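Local structure of OBCA, Oxalate Biosynthetic Component A (Burkholderia glumae, 4NNB) at residues K117-A121 with A483-G487; I253-D259 with L291-K297; R363-L367 with A439-V443; A426-R431 with D460-L465. The protein combines an N-terminal domain of the Oxalate Biosynthetic Component A family with a TIM-barrel domain, and binds a magnesium ion and an oxaloacetate ion. One frame throughout, in Å; residues are numbered along the deposited sequence.

Contact 1. Residues K117-A121 with A483-G487; sequences KPWLA and ARVPG
The segment 117-121 is a single turn of helix, closed by Ala121 N to Lys117 O at 2.9 Å, while 483-487 runs irregularly: helical angles at Ala483 and Arg484 give way to extended ones at Val485 (-103/138) and Pro486 (-57/143), and Gly487 turns at positive phi (89/-28). The CA atoms of Ala121 and Pro486 come within 5.7 Å, those of Lys117 and Val485 within 6.9 Å. Pro486 illustrates how a proline in a loop can pack against a helix: its CG sits 3.8 Å from Lys117 CG, 3.8 Å from Leu120 CB and 4.3 Å from Ala121 CB, so one ring atom meets three side chains of the turn. Leu120 (m, t) also sets its CD1 4.3 Å from Val485 CG2. Lys117 is extended, all four chi angles t, and thereby carries its amine past the proline to donate a hydrogen bond from NZ to Arg484 O at 2.8 Å. The Arg484 side chain leads away to salt bridges with Asp482 and Glu144. Leu120 and Val485 both rest on Val132 of helix 125-137 and Leu148 of strand 148-149, so the loop between strands 479-481 and 489-491 is packed against elements of the N-terminal domain.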
loop_
_atom_site.group_PDB
_atom_site.type_symbol
_atom_site.label_atom_id
_atom_site.label_comp_id
_atom_site.label_asym_id
_atom_site.label_seq_id
_atom_site.Cartn_x
_atom_site.Cartn_y
_atom_site.Cartn_z
ATOM N N LYS A 117 -17.182 22.139 3.508
ATOM C CA LYS A 117 -17.668 21.127 4.439
ATOM C C LYS A 117 -19.202 20.957 4.486
ATOM O O LYS A 117 -19.686 19.821 4.480
ATOM C CB LYS A 117 -17.106 21.383 5.840
ATOM C CG LYS A 117 -17.600 20.400 6.900
ATOM C CD LYS A 117 -16.786 20.567 8.177
ATOM C CE LYS A 117 -17.254 19.634 9.276
ATOM N NZ LYS A 117 -16.129 19.306 10.210
ATOM N N PRO A 118 -19.968 22.069 4.530
ATOM C CA PRO A 118 -21.430 21.877 4.543
ATOM C C PRO A 118 -21.985 21.147 3.311
ATOM O O PRO A 118 -23.046 20.524 3.423
ATOM C CB PRO A 118 -21.984 23.308 4.603
ATOM C CG PRO A 118 -20.867 24.143 5.149
ATOM C CD PRO A 118 -19.599 23.494 4.638
ATOM N N TRP A 119 -21.306 21.208 2.169
ATOM C CA TRP A 119 -21.778 20.459 1.007
ATOM C C TRP A 119 -21.696 18.965 1.259
ATOM O O TRP A 119 -22.628 18.217 0.958
ATOM C CB TRP A 119 -20.962 20.782 -0.238
ATOM C CG TRP A 119 -21.181 22.138 -0.783
ATOM C CD1 TRP A 119 -21.842 23.175 -0.179
ATOM C CD2 TRP A 119 -20.733 22.627 -2.045
ATOM N NE1 TRP A 119 -21.824 24.275 -0.993
ATOM C CE2 TRP A 119 -21.148 23.968 -2.142
ATOM C CE3 TRP A 119 -20.008 22.064 -3.099
ATOM C CZ2 TRP A 119 -20.867 24.752 -3.256
ATOM C CZ3 TRP A 119 -19.735 22.844 -4.202
ATOM C CH2 TRP A 119 -20.167 24.173 -4.276
ATOM N N LEU A 120 -20.569 18.534 1.817
ATOM C CA LEU A 120 -20.332 17.119 2.056
ATOM C C LEU A 120 -21.160 16.656 3.241
ATOM O O LEU A 120 -21.543 15.492 3.329
ATOM C CB LEU A 120 -18.842 16.872 2.336
ATOM C CG LEU A 120 -17.876 17.019 1.155
ATOM C CD1 LEU A 120 -16.435 17.190 1.642
ATOM C CD2 LEU A 120 -17.974 15.805 0.271
ATOM N N ALA A 121 -21.431 17.579 4.154
ATOM C CA ALA A 121 -22.165 17.239 5.373
ATOM C C ALA A 121 -23.639 17.004 5.069
ATOM O O ALA A 121 -24.364 16.427 5.878
ATOM C CB ALA A 121 -21.995 18.329 6.427
ATOM N N ALA A 483 -10.829 13.390 11.243
ATOM C CA ALA A 483 -12.107 13.772 11.852
ATOM C C ALA A 483 -12.658 15.111 11.337
ATOM O O ALA A 483 -13.847 15.394 11.485
ATOM C CB ALA A 483 -11.984 13.788 13.378
ATOM N N ARG A 484 -11.798 15.924 10.728
ATOM C CA ARG A 484 -12.211 17.233 10.222
ATOM C C ARG A 484 -13.183 17.137 9.052
ATOM O O ARG A 484 -14.022 18.026 8.852
ATOM C CB ARG A 484 -10.986 18.043 9.794
ATOM C CG ARG A 484 -9.957 18.252 10.895
ATOM C CD ARG A 484 -8.694 18.901 10.355
ATOM N NE ARG A 484 -8.071 18.105 9.292
ATOM C CZ ARG A 484 -6.936 18.430 8.675
ATOM N NH1 ARG A 484 -6.280 19.527 9.018
ATOM N NH2 ARG A 484 -6.458 17.658 7.710
ATOM N N VAL A 485 -13.066 16.069 8.266
ATOM C CA VAL A 485 -13.814 15.981 7.010
ATOM C C VAL A 485 -15.013 15.052 7.167
ATOM O O VAL A 485 -14.916 14.021 7.842
ATOM C CB VAL A 485 -12.889 15.555 5.823
ATOM C CG1 VAL A 485 -12.562 14.056 5.878
ATOM C CG2 VAL A 485 -13.507 15.931 4.480
ATOM N N PRO A 486 -16.170 15.442 6.598
ATOM C CA PRO A 486 -17.315 14.528 6.656
ATOM C C PRO A 486 -16.958 13.184 6.036
ATOM O O PRO A 486 -16.213 13.136 5.045
ATOM C CB PRO A 486 -18.378 15.245 5.814
ATOM C CG PRO A 486 -18.068 16.704 6.014
ATOM C CD PRO A 486 -16.547 16.779 6.097
ATOM N N GLY A 487 -17.471 12.108 6.621
ATOM C CA GLY A 487 -17.089 10.766 6.212
ATOM C C GLY A 487 -15.879 10.247 6.979
ATOM O O GLY A 487 -15.703 9.039 7.134
#

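Contact 2. Residues I253-D259 with L291-K297; sequences IVLDDYD and LRRAHLK
Ile253 (m, t) lies at the apolar centre, its CG2 over one face of the His295 ring, 3.8 Å from the centroid and 10° off the normal, a clear CH-pi contact. The same CG2 is 4.2 Å from Leu291 CD1, and Ile253 CD1 reaches Arg292 CA at 3.9 Å. Next comes Leu255 (m, t), with CG 3.9 Å from Leu291 CD1, CD1 3.9 Å from Ala294 CB and CD2 3.8 Å from His295 CB. The backbones approach most closely here, Leu255 CA to His295 CA being 5.9 Å. Val254 is the N-cap of the helix that starts at Leu255, whereas 291-294 forms a weakly bonded helical turn. On the next turn Tyr258 meets His295 obliquely, Tyr258 CE2 to His295 CD2 3.6 Å, with planes at 43°. The NE2 of His295 is hydrogen-bonded to Ser277 O. At the polar edge, Lys297 NZ makes a salt bridge to Asp259 OD1 at 2.8 Å. Tyr258 and His295 both touch Leu276 of strand 273-276. The arrangement is that of a TIM barrel, where the start of an outer helix packs on the connection leaving the next strand; Ser277 itself lines the oxaloacetate pocket.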
loop_
_atom_site.group_PDB
_atom_site.type_symbol
_atom_site.label_atom_id
_atom_site.label_comp_id
_atom_site.label_asym_id
_atom_site.label_seq_id
_atom_site.Cartn_x
_atom_site.Cartn_y
_atom_site.Cartn_z
ATOM N N ILE A 253 12.130 -6.212 -8.499
ATOM C CA ILE A 253 13.433 -5.880 -7.956
ATOM C C ILE A 253 14.266 -5.252 -9.075
ATOM O O ILE A 253 14.596 -5.911 -10.061
ATOM C CB ILE A 253 14.151 -7.134 -7.395
ATOM C CG1 ILE A 253 13.396 -7.682 -6.170
ATOM C CG2 ILE A 253 15.597 -6.805 -7.034
ATOM C CD1 ILE A 253 13.617 -9.198 -5.906
ATOM N N VAL A 254 14.594 -3.973 -8.922
ATOM C CA VAL A 254 15.363 -3.260 -9.934
ATOM C C VAL A 254 16.702 -2.901 -9.325
ATOM O O VAL A 254 16.787 -2.036 -8.444
ATOM C CB VAL A 254 14.629 -1.988 -10.400
ATOM C CG1 VAL A 254 15.460 -1.248 -11.460
ATOM C CG2 VAL A 254 13.255 -2.339 -10.929
ATOM N N LEU A 255 17.752 -3.584 -9.773
ATOM C CA LEU A 255 19.059 -3.431 -9.151
ATOM C C LEU A 255 19.602 -2.013 -9.260
ATOM O O LEU A 255 20.174 -1.493 -8.300
ATOM C CB LEU A 255 20.068 -4.433 -9.735
ATOM C CG LEU A 255 19.685 -5.909 -9.585
ATOM C CD1 LEU A 255 20.798 -6.827 -10.120
ATOM C CD2 LEU A 255 19.367 -6.243 -8.129
ATOM N N ASP A 256 19.441 -1.386 -10.420
ATOM C CA ASP A 256 19.975 -0.037 -10.582
ATOM C C ASP A 256 19.265 0.934 -9.636
ATOM O O ASP A 256 19.885 1.864 -9.125
ATOM C CB ASP A 256 19.845 0.450 -12.028
ATOM C CG ASP A 256 20.784 -0.270 -12.978
ATOM O OD1 ASP A 256 21.796 -0.837 -12.523
ATOM O OD2 ASP A 256 20.501 -0.264 -14.186
ATOM N N ASP A 257 17.974 0.716 -9.391
ATOM C CA ASP A 257 17.245 1.571 -8.442
ATOM C C ASP A 257 17.845 1.481 -7.040
ATOM O O ASP A 257 18.117 2.503 -6.399
ATOM C CB ASP A 257 15.746 1.237 -8.420
ATOM C CG ASP A 257 15.014 1.755 -9.646
ATOM O OD1 ASP A 257 15.672 2.407 -10.466
ATOM O OD2 ASP A 257 13.790 1.516 -9.792
ATOM N N TYR A 258 18.079 0.262 -6.563
ATOM C CA TYR A 258 18.681 0.098 -5.243
ATOM C C TYR A 258 20.108 0.640 -5.166
ATOM O O TYR A 258 20.524 1.135 -4.132
ATOM C CB TYR A 258 18.608 -1.367 -4.777
ATOM C CG TYR A 258 17.227 -1.734 -4.278
ATOM C CD1 TYR A 258 16.674 -1.071 -3.191
ATOM C CD2 TYR A 258 16.480 -2.728 -4.888
ATOM C CE1 TYR A 258 15.416 -1.386 -2.720
ATOM C CE2 TYR A 258 15.215 -3.062 -4.418
ATOM C CZ TYR A 258 14.693 -2.387 -3.336
ATOM O OH TYR A 258 13.435 -2.695 -2.864
ATOM N N ASP A 259 20.855 0.553 -6.262
ATOM C CA ASP A 259 22.209 1.119 -6.301
ATOM C C ASP A 259 22.170 2.620 -6.037
ATOM O O ASP A 259 23.120 3.198 -5.498
ATOM C CB ASP A 259 22.857 0.864 -7.664
ATOM C CG ASP A 259 23.378 -0.554 -7.807
ATOM O OD1 ASP A 259 23.381 -1.300 -6.799
ATOM O OD2 ASP A 259 23.806 -0.901 -8.926
ATOM N N LEU A 291 18.131 -13.192 -8.807
ATOM C CA LEU A 291 17.699 -11.797 -8.733
ATOM C C LEU A 291 17.086 -11.494 -7.353
ATOM O O LEU A 291 17.222 -10.380 -6.835
ATOM C CB LEU A 291 16.715 -11.469 -9.872
ATOM C CG LEU A 291 16.200 -10.024 -9.947
ATOM C CD1 LEU A 291 17.359 -9.029 -10.121
ATOM C CD2 LEU A 291 15.168 -9.854 -11.051
ATOM N N ARG A 292 16.472 -12.507 -6.735
ATOM C CA ARG A 292 15.805 -12.333 -5.445
ATOM C C ARG A 292 16.759 -12.112 -4.276
ATOM O O ARG A 292 16.314 -11.847 -3.163
ATOM C CB ARG A 292 14.856 -13.502 -5.162
ATOM C CG ARG A 292 13.735 -13.631 -6.194
ATOM C CD ARG A 292 12.754 -14.733 -5.820
ATOM N NE ARG A 292 11.945 -14.344 -4.663
ATOM C CZ ARG A 292 11.002 -15.105 -4.116
ATOM N NH1 ARG A 292 10.746 -16.316 -4.612
ATOM N NH2 ARG A 292 10.311 -14.650 -3.080
ATOM N N ARG A 293 18.064 -12.220 -4.524
ATOM C CA ARG A 293 19.071 -11.811 -3.542
ATOM C C ARG A 293 20.155 -10.903 -4.144
ATOM O O ARG A 293 21.051 -10.468 -3.433
ATOM C CB ARG A 293 19.730 -13.041 -2.874
ATOM C CG ARG A 293 20.293 -14.062 -3.866
ATOM C CD ARG A 293 20.811 -15.327 -3.172
ATOM N NE ARG A 293 21.142 -16.357 -4.156
ATOM C CZ ARG A 293 20.271 -17.217 -4.676
ATOM N NH1 ARG A 293 18.997 -17.206 -4.293
ATOM N NH2 ARG A 293 20.679 -18.098 -5.583
ATOM N N ALA A 294 20.083 -10.617 -5.442
ATOM C CA ALA A 294 21.123 -9.810 -6.094
ATOM C C ALA A 294 21.237 -8.387 -5.519
ATOM O O ALA A 294 22.305 -7.772 -5.562
ATOM C CB ALA A 294 20.899 -9.765 -7.594
ATOM N N HIS A 295 20.139 -7.870 -4.975
ATOM C CA HIS A 295 20.154 -6.570 -4.294
ATOM C C HIS A 295 20.605 -6.664 -2.844
ATOM O O HIS A 295 20.672 -5.648 -2.146
ATOM C CB HIS A 295 18.789 -5.868 -4.379
ATOM C CG HIS A 295 17.644 -6.676 -3.843
ATOM N ND1 HIS A 295 17.630 -8.057 -3.842
ATOM C CD2 HIS A 295 16.455 -6.287 -3.317
ATOM C CE1 HIS A 295 16.488 -8.483 -3.327
ATOM N NE2 HIS A 295 15.759 -7.429 -3.000
ATOM N N LEU A 296 20.927 -7.873 -2.389
ATOM C CA LEU A 296 21.341 -8.048 -1.004
ATOM C C LEU A 296 22.850 -8.194 -0.927
ATOM O O LEU A 296 23.365 -9.069 -0.247
ATOM C CB LEU A 296 20.653 -9.252 -0.367
ATOM C CG LEU A 296 19.121 -9.220 -0.460
ATOM C CD1 LEU A 296 18.562 -10.424 0.281
ATOM C CD2 LEU A 296 18.503 -7.899 0.068
ATOM N N LYS A 297 23.549 -7.317 -1.628
ATOM C CA LYS A 297 25.007 -7.352 -1.679
ATOM C C LYS A 297 25.587 -6.374 -0.672
ATOM O O LYS A 297 24.864 -5.544 -0.119
ATOM C CB LYS A 297 25.452 -6.939 -3.070
ATOM C CG LYS A 297 24.974 -5.539 -3.437
ATOM C CD LYS A 297 25.506 -5.104 -4.780
ATOM C CE LYS A 297 25.155 -3.652 -5.060
ATOM N NZ LYS A 297 25.199 -3.353 -6.527
#

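Contact 3. Residues R363-L367 with A439-V443; sequences RDRLL and ASFPV
Ala439 and Ser440 end helix 416-440, and Ser440 is the one of the two that meets helix 363-368, whose first turn in 363-367 is closed by Leu367 N to Arg363 O at 3.0 Å. The carbonyl of Ser440, at the C-terminal end of its helix, is the acceptor for Arg363. Arg363 extends toward it with chi1 to chi3 all t, and Ser440 O lies at the edge of the guanidinium, near its plane, accepting from Arg363 NE at 2.8 Å and Arg363 NH2 at 3.0 Å. The CA atoms of Arg363 and Ser440 are 7.8 Å apart. Phe441 is the first residue to leave helical geometry (-131/84), and its m rotamer swings the ring into the space beside the opposing helix, although the CA atoms of Phe441 and Leu367 remain 8.2 Å apart. Both helices belong to the outer layer of the TIM barrel, and the ring also meets Phe375 and Val373 of strand 373-378 beneath them. Phe441 CZ is 3.8 Å from Leu366 CD1, Phe441 CE1 is 3.9 Å from Arg363 CG, and Phe441 CD1 is 3.9 Å from Leu367 CD2, which lies at the ring edge, near its plane. Pro442 then turns the chain with helical angles, and Val443, extended at -104/94, pairs by backbone hydrogen bonds with Val373 as the chain enters strand 444-449.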
loop_
_atom_site.group_PDB
_atom_site.type_symbol
_atom_site.label_atom_id
_atom_site.label_comp_id
_atom_site.label_asym_id
_atom_site.label_seq_id
_atom_site.Cartn_x
_atom_site.Cartn_y
_atom_site.Cartn_z
ATOM N N ARG A 363 14.054 -23.588 11.467
ATOM C CA ARG A 363 14.330 -22.940 12.752
ATOM C C ARG A 363 15.815 -22.711 12.983
ATOM O O ARG A 363 16.229 -21.611 13.362
ATOM C CB ARG A 363 13.703 -23.720 13.912
ATOM C CG ARG A 363 14.094 -23.213 15.289
ATOM C CD ARG A 363 13.296 -23.922 16.375
ATOM N NE ARG A 363 13.505 -23.311 17.689
ATOM C CZ ARG A 363 14.490 -23.639 18.521
ATOM N NH1 ARG A 363 15.370 -24.575 18.180
ATOM N NH2 ARG A 363 14.595 -23.027 19.697
ATOM N N ASP A 364 16.629 -23.733 12.745
ATOM C CA ASP A 364 18.068 -23.588 12.977
ATOM C C ASP A 364 18.697 -22.561 12.034
ATOM O O ASP A 364 19.603 -21.827 12.432
ATOM C CB ASP A 364 18.795 -24.937 12.853
ATOM C CG ASP A 364 18.570 -25.842 14.056
ATOM O OD1 ASP A 364 17.935 -25.406 15.040
ATOM O OD2 ASP A 364 19.046 -26.996 14.017
ATOM N N ARG A 365 18.220 -22.509 10.789
ATOM C CA ARG A 365 18.725 -21.527 9.822
ATOM C C ARG A 365 18.382 -20.101 10.258
ATOM O O ARG A 365 19.194 -19.189 10.113
ATOM C CB ARG A 365 18.182 -21.802 8.405
ATOM C CG ARG A 365 18.994 -22.846 7.597
ATOM C CD ARG A 365 18.257 -23.217 6.315
ATOM N NE ARG A 365 19.062 -24.021 5.381
ATOM C CZ ARG A 365 19.158 -25.348 5.426
ATOM N NH1 ARG A 365 18.521 -26.045 6.366
ATOM N NH2 ARG A 365 19.893 -25.987 4.529
ATOM N N LEU A 366 17.180 -19.920 10.795
ATOM C CA LEU A 366 16.762 -18.612 11.307
ATOM C C LEU A 366 17.587 -18.216 12.525
ATOM O O LEU A 366 17.886 -17.038 12.734
ATOM C CB LEU A 366 15.267 -18.627 11.647
ATOM C CG LEU A 366 14.351 -18.477 10.426
ATOM C CD1 LEU A 366 12.948 -18.914 10.765
ATOM C CD2 LEU A 366 14.374 -17.038 9.917
ATOM N N LEU A 367 17.970 -19.198 13.331
ATOM C CA LEU A 367 18.800 -18.888 14.491
ATOM C C LEU A 367 20.175 -18.458 14.019
ATOM O O LEU A 367 20.762 -17.516 14.551
ATOM C CB LEU A 367 18.906 -20.077 15.445
ATOM C CG LEU A 367 17.629 -20.438 16.202
ATOM C CD1 LEU A 367 17.887 -21.631 17.116
ATOM C CD2 LEU A 367 17.113 -19.253 16.994
ATOM N N ALA A 439 7.428 -19.329 21.477
ATOM C CA ALA A 439 7.891 -20.584 22.060
ATOM C C ALA A 439 9.114 -21.095 21.297
ATOM O O ALA A 439 10.080 -21.569 21.901
ATOM C CB ALA A 439 6.762 -21.631 22.067
ATOM N N SER A 440 9.088 -20.984 19.970
ATOM C CA SER A 440 10.190 -21.515 19.174
ATOM C C SER A 440 11.363 -20.569 19.146
ATOM O O SER A 440 12.503 -20.999 18.982
ATOM C CB SER A 440 9.749 -21.831 17.740
ATOM O OG SER A 440 8.810 -22.884 17.735
ATOM N N PHE A 441 11.079 -19.277 19.284
ATOM C CA PHE A 441 12.121 -18.265 19.228
ATOM C C PHE A 441 11.993 -17.317 20.417
ATOM O O PHE A 441 11.396 -16.250 20.293
ATOM C CB PHE A 441 12.025 -17.456 17.925
ATOM C CG PHE A 441 12.113 -18.294 16.678
ATOM C CD1 PHE A 441 13.351 -18.635 16.140
ATOM C CD2 PHE A 441 10.966 -18.746 16.053
ATOM C CE1 PHE A 441 13.433 -19.415 14.982
ATOM C CE2 PHE A 441 11.039 -19.536 14.893
ATOM C CZ PHE A 441 12.275 -19.859 14.359
ATOM N N PRO A 442 12.565 -17.703 21.569
ATOM C CA PRO A 442 12.530 -16.890 22.799
ATOM C C PRO A 442 13.119 -15.495 22.600
ATOM O O PRO A 442 12.671 -14.553 23.246
ATOM C CB PRO A 442 13.404 -17.679 23.778
ATOM C CG PRO A 442 13.464 -19.074 23.230
ATOM C CD PRO A 442 13.302 -18.967 21.742
ATOM N N VAL A 443 14.123 -15.365 21.738
ATOM C CA VAL A 443 14.676 -14.057 21.428
ATOM C C VAL A 443 14.155 -13.673 20.048
ATOM O O VAL A 443 14.722 -14.063 19.027
ATOM C CB VAL A 443 16.212 -14.057 21.437
ATOM C CG1 VAL A 443 16.739 -12.629 21.356
ATOM C CG2 VAL A 443 16.728 -14.723 22.711
#

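Contact 4. Residues A426-R431 with D460-L465; sequences AIGQLR and DVALGL
Leu465 (m, t) overlaps three residues of the opposing helix: its CD1 lies 3.7 Å from Leu430 CB, while CD2 lies 4.0 Å from Ile427 CG2 and 3.7 Å from Arg431 CA. This is helix-helix packing in the outer layer of a TIM barrel, 426-431 crossing 460-465 at -50° with the axes 10.0 Å apart. The CA atoms of Ile427 and Val461 are 6.1 Å apart, those of Arg431 and Leu465 6.5 Å. Deeper in, Val461 (t) sets CG2 3.7 Å from Ala426 CB and CG1 3.9 Å from Leu430 CD1; Val461 and Leu430 both rest on Ile448 of strand 444-449. Gly464 illustrates how a missing side chain makes room: Ile427 CD1 is 4.0 Å from Gly464 CA, and a CB on Gly464 would clash with Ile427 CD1. At the outer edge, Arg431 NH1 donates a weak hydrogen bond to Gly464 O at 3.1 Å, and a water donates to Leu465 O at 2.6 Å and accepts a weak hydrogen bond from Arg431 NH1 at 3.5 Å.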
loop_
_atom_site.group_PDB
_atom_site.type_symbol
_atom_site.label_atom_id
_atom_site.label_comp_id
_atom_site.label_asym_id
_atom_site.label_seq_id
_atom_site.Cartn_x
_atom_site.Cartn_y
_atom_site.Cartn_z
ATOM N N ALA A 426 -9.787 -10.802 16.467
ATOM C CA ALA A 426 -8.456 -10.694 15.877
ATOM C C ALA A 426 -7.429 -11.311 16.809
ATOM O O ALA A 426 -6.622 -12.159 16.394
ATOM C CB ALA A 426 -8.113 -9.238 15.594
ATOM N N ILE A 427 -7.470 -10.885 18.071
ATOM C CA ILE A 427 -6.580 -11.415 19.100
ATOM C C ILE A 427 -6.713 -12.933 19.260
ATOM O O ILE A 427 -5.702 -13.631 19.377
ATOM C CB ILE A 427 -6.790 -10.702 20.459
ATOM C CG1 ILE A 427 -6.305 -9.260 20.356
ATOM C CG2 ILE A 427 -6.028 -11.400 21.568
ATOM C CD1 ILE A 427 -6.367 -8.480 21.658
ATOM N N GLY A 428 -7.948 -13.436 19.252
ATOM C CA GLY A 428 -8.188 -14.866 19.380
ATOM C C GLY A 428 -7.579 -15.667 18.238
ATOM O O GLY A 428 -7.082 -16.779 18.437
ATOM N N GLN A 429 -7.618 -15.105 17.034
ATOM C CA GLN A 429 -7.018 -15.771 15.883
ATOM C C GLN A 429 -5.493 -15.669 15.905
ATOM O O GLN A 429 -4.795 -16.641 15.604
ATOM C CB GLN A 429 -7.575 -15.192 14.583
ATOM C CG GLN A 429 -9.005 -15.594 14.302
ATOM C CD GLN A 429 -9.109 -17.042 13.901
ATOM O OE1 GLN A 429 -8.617 -17.437 12.843
ATOM N NE2 GLN A 429 -9.735 -17.851 14.750
ATOM N N LEU A 430 -4.977 -14.499 16.271
ATOM C CA LEU A 430 -3.547 -14.245 16.158
ATOM C C LEU A 430 -2.752 -14.742 17.358
ATOM O O LEU A 430 -1.559 -15.020 17.229
ATOM C CB LEU A 430 -3.268 -12.754 15.908
ATOM C CG LEU A 430 -3.754 -12.209 14.562
ATOM C CD1 LEU A 430 -3.605 -10.678 14.519
ATOM C CD2 LEU A 430 -2.978 -12.860 13.421
ATOM N N ARG A 431 -3.406 -14.854 18.518
ATOM C CA ARG A 431 -2.698 -15.228 19.748
ATOM C C ARG A 431 -1.883 -16.533 19.651
ATOM O O ARG A 431 -0.704 -16.533 20.007
ATOM C CB ARG A 431 -3.642 -15.263 20.967
ATOM C CG ARG A 431 -2.991 -15.773 22.249
ATOM C CD ARG A 431 -2.626 -14.641 23.174
ATOM N NE ARG A 431 -3.830 -13.999 23.696
ATOM C CZ ARG A 431 -3.855 -12.787 24.232
ATOM N NH1 ARG A 431 -2.740 -12.077 24.306
ATOM N NH2 ARG A 431 -4.995 -12.281 24.680
ATOM N N ASP A 460 -4.819 -1.574 18.999
ATOM C CA ASP A 460 -5.427 -2.427 20.020
ATOM C C ASP A 460 -4.906 -3.863 19.910
ATOM O O ASP A 460 -4.541 -4.477 20.916
ATOM C CB ASP A 460 -6.949 -2.434 19.915
ATOM C CG ASP A 460 -7.585 -1.147 20.427
ATOM O OD1 ASP A 460 -6.971 -0.453 21.264
ATOM O OD2 ASP A 460 -8.704 -0.837 19.981
ATOM N N VAL A 461 -4.872 -4.384 18.683
ATOM C CA VAL A 461 -4.425 -5.755 18.449
ATOM C C VAL A 461 -2.959 -5.939 18.810
ATOM O O VAL A 461 -2.589 -6.922 19.449
ATOM C CB VAL A 461 -4.656 -6.187 16.993
ATOM C CG1 VAL A 461 -3.985 -7.531 16.711
ATOM C CG2 VAL A 461 -6.131 -6.273 16.706
ATOM N N ALA A 462 -2.121 -4.982 18.424
ATOM C CA ALA A 462 -0.693 -5.094 18.686
ATOM C C ALA A 462 -0.385 -5.021 20.182
ATOM O O ALA A 462 0.477 -5.747 20.704
ATOM C CB ALA A 462 0.066 -4.015 17.939
ATOM N N LEU A 463 -1.078 -4.117 20.866
ATOM C CA LEU A 463 -0.858 -3.927 22.289
ATOM C C LEU A 463 -1.371 -5.144 23.061
ATOM O O LEU A 463 -0.729 -5.608 24.004
ATOM C CB LEU A 463 -1.539 -2.633 22.748
ATOM C CG LEU A 463 -0.605 -1.467 23.104
ATOM C CD1 LEU A 463 0.721 -1.510 22.375
ATOM C CD2 LEU A 463 -1.283 -0.119 22.891
ATOM N N GLY A 464 -2.510 -5.676 22.635
ATOM C CA GLY A 464 -3.120 -6.797 23.325
ATOM C C GLY A 464 -2.369 -8.100 23.117
ATOM O O GLY A 464 -2.515 -9.039 23.906
ATOM N N LEU A 465 -1.575 -8.165 22.050
ATOM C CA LEU A 465 -0.790 -9.361 21.750
ATOM C C LEU A 465 0.608 -9.266 22.329
ATOM O O LEU A 465 1.358 -10.246 22.323
ATOM C CB LEU A 465 -0.705 -9.587 20.239
ATOM C CG LEU A 465 -1.977 -10.089 19.573
ATOM C CD1 LEU A 465 -1.856 -10.015 18.043
ATOM C CD2 LEU A 465 -2.325 -11.509 20.038
HETATM O O HOH W 1 0.334 -12.564 22.722
#

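From the N terminus, the chain first opens contact 1 at helix 117-121, and that loop closes last, at 483-487, so the other three contacts are nested inside it. Contact 2 opens and closes early, joining helix 255-268 to the segment 291-297 before contact 3 begins at 363-367. Contact 4 opens at 426-431, before contact 3 closes at 439-443, and itself closes at 460-465: the two cross, sharing helix 416-440, with nearest atoms about 9 Å apart. Contacts 2, 3 and 4 each join neighbouring pieces of the barrel's outer layer, while contact 1, on the opposite side of the chain's centre from contacts 2 and 3, joins the N-terminal domain to a late loop.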